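Side-chain contacts in putative nucleolar GTP-binding protein 1 (Plasmodium falciparum, PDB 2QU8), which is a putative nucleolar GTP-binding protein whose crystallised GTPase domain holds GDP and whose cellular role is unconfirmed: residues Lys30-Ser35 with Ile197-Leu202; Gln79-Pro84 with Thr103-Ile108. All coordinates share one frame; numbering follows the deposited sequence.

Contact 1 of 2, residues Lys30-Ser35 with Ile197-Leu202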
loop_
_atom_site.group_PDB
_atom_site.type_symbol
_atom_site.label_atom_id
_atom_site.label_comp_id
_atom_site.label_asym_id
_atom_site.label_seq_id
_atom_site.Cartn_x
_atom_site.Cartn_y
_atom_site.Cartn_z
ATOM N N LYS A 30 9.227 -8.676 -5.518
ATOM C CA LYS A 30 8.383 -8.376 -4.362
ATOM C C LYS A 30 8.296 -6.859 -4.156
ATOM O O LYS A 30 9.317 -6.170 -4.095
ATOM C CB LYS A 30 8.921 -9.065 -3.112
ATOM C CG LYS A 30 8.921 -10.586 -3.200
ATOM C CD LYS A 30 9.419 -11.224 -1.908
ATOM C CE LYS A 30 10.917 -11.091 -1.747
ATOM N NZ LYS A 30 11.661 -11.756 -2.864
ATOM N N THR A 31 7.072 -6.349 -4.064
ATOM C CA THR A 31 6.843 -4.912 -4.075
ATOM C C THR A 31 5.876 -4.450 -2.993
ATOM O O THR A 31 4.826 -5.062 -2.777
ATOM C CB THR A 31 6.275 -4.461 -5.458
ATOM O OG1 THR A 31 7.163 -4.861 -6.506
ATOM C CG2 THR A 31 6.064 -2.938 -5.520
ATOM N N ILE A 32 6.219 -3.353 -2.331
ATOM C CA ILE A 32 5.222 -2.594 -1.583
ATOM C C ILE A 32 4.707 -1.451 -2.478
ATOM O O ILE A 32 5.478 -0.624 -2.964
ATOM C CB ILE A 32 5.772 -2.063 -0.235
ATOM C CG1 ILE A 32 6.222 -3.232 0.661
ATOM C CG2 ILE A 32 4.719 -1.252 0.496
ATOM C CD1 ILE A 32 7.081 -2.779 1.827
ATOM N N ILE A 33 3.404 -1.437 -2.713
ATOM C CA ILE A 33 2.775 -0.383 -3.503
ATOM C C ILE A 33 2.203 0.644 -2.548
ATOM O O ILE A 33 1.271 0.344 -1.803
ATOM C CB ILE A 33 1.655 -0.956 -4.408
ATOM C CG1 ILE A 33 2.242 -2.015 -5.348
ATOM C CG2 ILE A 33 0.936 0.183 -5.185
ATOM C CD1 ILE A 33 1.220 -3.040 -5.862
ATOM N N LEU A 34 2.768 1.848 -2.553
ATOM C CA LEU A 34 2.275 2.899 -1.671
ATOM C C LEU A 34 1.059 3.608 -2.248
ATOM O O LEU A 34 1.026 3.954 -3.436
ATOM C CB LEU A 34 3.370 3.913 -1.339
ATOM C CG LEU A 34 4.457 3.444 -0.370
ATOM C CD1 LEU A 34 5.661 4.371 -0.491
ATOM C CD2 LEU A 34 3.929 3.395 1.067
ATOM N N SER A 35 0.079 3.841 -1.380
ATOM C CA SER A 35 -1.146 4.548 -1.741
ATOM C C SER A 35 -1.637 5.369 -0.547
ATOM O O SER A 35 -1.255 5.110 0.593
ATOM C CB SER A 35 -2.201 3.540 -2.208
ATOM O OG SER A 35 -3.412 4.180 -2.578
ATOM N N ILE A 197 8.040 -4.540 7.955
ATOM C CA ILE A 197 8.057 -5.983 8.244
ATOM C C ILE A 197 6.687 -6.654 8.053
ATOM O O ILE A 197 6.590 -7.692 7.402
ATOM C CB ILE A 197 8.651 -6.261 9.657
ATOM C CG1 ILE A 197 10.133 -5.848 9.684
ATOM C CG2 ILE A 197 8.493 -7.729 10.039
ATOM C CD1 ILE A 197 10.715 -5.591 11.058
ATOM N N THR A 198 5.623 -6.062 8.595
ATOM C CA THR A 198 4.285 -6.655 8.425
ATOM C C THR A 198 3.784 -6.662 6.969
ATOM O O THR A 198 3.102 -7.604 6.558
ATOM C CB THR A 198 3.210 -6.119 9.432
ATOM O OG1 THR A 198 2.003 -5.786 8.733
ATOM C CG2 THR A 198 3.695 -4.915 10.182
ATOM N N ALA A 199 4.138 -5.631 6.195
ATOM C CA ALA A 199 3.860 -5.618 4.751
ATOM C C ALA A 199 4.500 -6.818 4.047
ATOM O O ALA A 199 3.819 -7.578 3.354
ATOM C CB ALA A 199 4.323 -4.308 4.117
ATOM N N CYS A 200 5.801 -6.992 4.244
ATOM C CA CYS A 200 6.546 -8.090 3.632
ATOM C C CYS A 200 5.945 -9.462 3.944
ATOM O O CYS A 200 5.682 -10.239 3.030
ATOM C CB CYS A 200 8.017 -8.031 4.046
ATOM S SG CYS A 200 8.869 -6.564 3.412
ATOM N N GLU A 201 5.707 -9.736 5.225
ATOM C CA GLU A 201 5.119 -11.009 5.645
ATOM C C GLU A 201 3.681 -11.233 5.158
ATOM O O GLU A 201 3.304 -12.371 4.884
ATOM C CB GLU A 201 5.242 -11.206 7.163
ATOM C CG GLU A 201 6.260 -12.300 7.584
ATOM C CD GLU A 201 7.727 -11.905 7.382
ATOM O OE1 GLU A 201 8.359 -11.437 8.357
ATOM O OE2 GLU A 201 8.252 -12.063 6.254
ATOM N N LEU A 202 2.892 -10.160 5.033
ATOM C CA LEU A 202 1.567 -10.259 4.412
ATOM C C LEU A 202 1.685 -10.706 2.959
ATOM O O LEU A 202 0.850 -11.469 2.467
ATOM C CB LEU A 202 0.799 -8.933 4.474
ATOM C CG LEU A 202 -0.442 -8.782 5.362
ATOM C CD1 LEU A 202 -1.270 -7.603 4.854
ATOM C CD2 LEU A 202 -1.318 -10.039 5.418
#

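Contact 2 of 2, residues Gln79-Pro84 with Thr103-Ile108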
loop_
_atom_site.group_PDB
_atom_site.type_symbol
_atom_site.label_atom_id
_atom_site.label_comp_id
_atom_site.label_asym_id
_atom_site.label_seq_id
_atom_site.Cartn_x
_atom_site.Cartn_y
_atom_site.Cartn_z
ATOM N N GLN A 79 11.194 -3.955 -3.766
ATOM C CA GLN A 79 11.010 -2.588 -4.223
ATOM C C GLN A 79 9.799 -1.957 -3.540
ATOM O O GLN A 79 8.897 -2.649 -3.077
ATOM C CB GLN A 79 10.917 -2.510 -5.744
ATOM C CG GLN A 79 9.808 -3.338 -6.367
ATOM C CD GLN A 79 10.000 -3.545 -7.862
ATOM O OE1 GLN A 79 11.064 -3.253 -8.410
ATOM N NE2 GLN A 79 8.968 -4.057 -8.527
ATOM N N ILE A 80 9.802 -0.638 -3.448
ATOM C CA ILE A 80 8.667 0.073 -2.907
ATOM C C ILE A 80 8.352 1.245 -3.840
ATOM O O ILE A 80 9.221 2.063 -4.138
ATOM C CB ILE A 80 8.879 0.471 -1.409
ATOM C CG1 ILE A 80 7.673 1.250 -0.871
ATOM C CG2 ILE A 80 10.257 1.183 -1.187
ATOM C CD1 ILE A 80 7.607 1.335 0.651
ATOM N N ILE A 81 7.118 1.282 -4.330
ATOM C CA ILE A 81 6.729 2.210 -5.388
ATOM C C ILE A 81 5.763 3.279 -4.888
ATOM O O ILE A 81 4.795 2.987 -4.175
ATOM C CB ILE A 81 6.144 1.458 -6.613
ATOM C CG1 ILE A 81 7.167 0.438 -7.137
ATOM C CG2 ILE A 81 5.777 2.431 -7.737
ATOM C CD1 ILE A 81 6.616 -0.526 -8.155
ATOM N N ASP A 82 6.041 4.519 -5.278
ATOM C CA ASP A 82 5.214 5.665 -4.942
ATOM C C ASP A 82 4.845 6.327 -6.271
ATOM O O ASP A 82 5.721 6.637 -7.080
ATOM C CB ASP A 82 5.996 6.635 -4.023
ATOM C CG ASP A 82 5.152 7.820 -3.534
ATOM O OD1 ASP A 82 3.935 7.659 -3.320
ATOM O OD2 ASP A 82 5.712 8.922 -3.334
ATOM N N THR A 83 3.550 6.510 -6.504
ATOM C CA THR A 83 3.069 7.128 -7.741
ATOM C C THR A 83 2.188 8.329 -7.438
ATOM O O THR A 83 0.968 8.241 -7.555
ATOM C CB THR A 83 2.281 6.128 -8.627
ATOM O OG1 THR A 83 1.262 5.495 -7.845
ATOM C CG2 THR A 83 3.193 5.073 -9.165
ATOM N N PRO A 84 2.799 9.457 -7.027
ATOM C CA PRO A 84 1.963 10.618 -6.720
ATOM C C PRO A 84 1.181 11.051 -7.967
ATOM O O PRO A 84 1.715 11.011 -9.082
ATOM C CB PRO A 84 2.970 11.688 -6.272
ATOM C CG PRO A 84 4.303 11.212 -6.737
ATOM C CD PRO A 84 4.232 9.722 -6.826
ATOM N N THR A 103 -3.800 0.246 -13.510
ATOM C CA THR A 103 -4.097 -1.175 -13.631
ATOM C C THR A 103 -2.820 -2.021 -13.760
ATOM O O THR A 103 -2.720 -3.074 -13.140
ATOM C CB THR A 103 -5.070 -1.439 -14.801
ATOM O OG1 THR A 103 -6.207 -0.573 -14.671
ATOM C CG2 THR A 103 -5.543 -2.875 -14.786
ATOM N N ALA A 104 -1.840 -1.539 -14.526
ATOM C CA ALA A 104 -0.554 -2.245 -14.672
ATOM C C ALA A 104 0.164 -2.441 -13.327
ATOM O O ALA A 104 0.733 -3.501 -13.072
ATOM C CB ALA A 104 0.348 -1.531 -15.669
ATOM N N LEU A 105 0.108 -1.414 -12.477
ATOM C CA LEU A 105 0.658 -1.464 -11.122
ATOM C C LEU A 105 -0.069 -2.448 -10.216
ATOM O O LEU A 105 0.548 -3.122 -9.391
ATOM C CB LEU A 105 0.612 -0.071 -10.496
ATOM C CG LEU A 105 1.880 0.754 -10.690
ATOM C CD1 LEU A 105 1.586 2.220 -10.503
ATOM C CD2 LEU A 105 2.968 0.278 -9.714
ATOM N N ALA A 106 -1.388 -2.510 -10.372
ATOM C CA ALA A 106 -2.236 -3.426 -9.618
ATOM C C ALA A 106 -1.989 -4.897 -9.951
ATOM O O ALA A 106 -2.425 -5.781 -9.215
ATOM C CB ALA A 106 -3.701 -3.073 -9.828
ATOM N N HIS A 107 -1.283 -5.157 -11.050
ATOM C CA HIS A 107 -0.955 -6.524 -11.467
ATOM C C HIS A 107 0.477 -6.956 -11.143
ATOM O O HIS A 107 0.897 -8.041 -11.536
ATOM C CB HIS A 107 -1.247 -6.709 -12.960
ATOM C CG HIS A 107 -2.704 -6.852 -13.271
ATOM N ND1 HIS A 107 -3.541 -5.771 -13.454
ATOM C CD2 HIS A 107 -3.477 -7.953 -13.413
ATOM C CE1 HIS A 107 -4.764 -6.199 -13.700
ATOM N NE2 HIS A 107 -4.753 -7.519 -13.681
ATOM N N ILE A 108 1.218 -6.112 -10.426
ATOM C CA ILE A 108 2.591 -6.422 -9.990
ATOM C C ILE A 108 2.565 -7.400 -8.804
ATOM O O ILE A 108 1.530 -7.567 -8.160
ATOM C CB ILE A 108 3.357 -5.123 -9.577
ATOM C CG1 ILE A 108 3.296 -4.055 -10.681
ATOM C CG2 ILE A 108 4.806 -5.409 -9.172
ATOM C CD1 ILE A 108 4.319 -4.174 -11.785
#

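Contact 1 of 2, residues Lys30-Ser35 with Ile197-Leu202
Ile32 and Ala199 give the closest backbone approach, their CA atoms 7.1 Å apart, where the strand 30-35 packs against one turn of the long helix 192-222. At this spacing the two segments share no hydrogen bond, and the contact is made by side chains alone. Ile32 supplies the strand's half. Its CG1 stands anti to the carbonyl carbon and beside the backbone N (chi1 -60°), and chi2 of 165° keeps the branch extended, which carries CD1 out from the sheet to the helix. There Ile32 CD1 lies 3.9 Å from Ala199 CB, and Ile32 CG1 follows alongside at 4.1 Å from the same methyl. The CG2 branch of Ile32 stays farther from that methyl, and the long branch does the touching. Ala199 points its CB at the strand; its small side chain lets Ile32 approach closely here, with Cys200 SG at the side. Cys200 adds a looser edge: its SG is 4.5 Å from Ile32 CD1, and its CB leaves the helix obliquely to the strand instead of straight at it. Cys200 also reaches Tyr78 on strand 76-82, whereas Thr198 and Leu202 lean on strand 179-183, evidence that the helix lies across several strands of the sheet. Ile32 in turn touches Leu113 of the neighbouring strand 110-117. Such a C-terminal helix over the central strand is familiar from Ras-like GTPase domains. All three touching residues are buried, yet they cover just 95 Å² on both sides together. The chemistry is wholly apolar: dispersion and the exclusion of water hold this spot, no directional bond fixes its register, and the backbone polar groups of Ile32 are paired within the sheet, with Gln79 and Ile81.

Contact 2 of 2, residues Gln79-Pro84 with Thr103-Ile108
Gln79 reaches Ile108 at the start of segment 79-84, with NE2 of the glutamine 4.4 Å from CG2 of the isoleucine. This is a loose van der Waals approach; Gln79 NE2 is hydrogen-bonded to Thr31 OG1 and Asn26 O, which anchor the amide beside the Ile108 methyl. Two residues on, Ile81 presents the same side of the strand. Its CD1 is 4.0 Å from Leu105 CD2, and its CG2 is 4.1 Å from that same methyl, the two side chains slanting across one another so that a single leucine branch is touched by both branches of the isoleucine. Asp82 turns the other way, to Lys42, Ser43 and Met46 of helix 42-49. Thr83, past the strand's end, faces the helix again and meets Leu105 tip to tip, CG2 to CD1 at 3.5 Å. With chi1 at 52°, its CG2 lies beside the backbone N and anti to the carbonyl carbon, which sends the methyl, not the hydroxyl, to the leucine. Asp82, Thr83 and Pro84 begin a sequence matching the DxxG motif of GTPases. Leu105 is thus forked between two partners, Ile81 and Thr83, and its chi1 of -92° departs from a staggered value. By these contacts of Ile81 and Thr83 with Leu105, helix 96-106 covers one face of strand 76-82; by those of Asp82, helix 42-49 lies on the other, and strands 30-35 and 66-73 flank it within the sheet.

In the fold
Contacts 1 and 2 have centres 11 Å apart and share one mixed sheet, in which strands 30-35 and 76-82 are parallel neighbours. The strands are joined directly: Leu34 N lies 2.8 Å from Ile81 O, a probable hydrogen bond. Ile32 and Ile81 direct their side chains to opposite faces, so helix 192-222 packs on one side and helix 96-106 on the other. Ile33 CD1, 3.6 Å from Leu105 O, shows that strand 30-35 also meets the second helix. Both segments of contact 2 fall between the two segments of contact 1 in sequence. Together they sandwich the sheet's centre, consistent with a Ras-like GTPase core, with GDP about 10 Å from the Thr83 side chain.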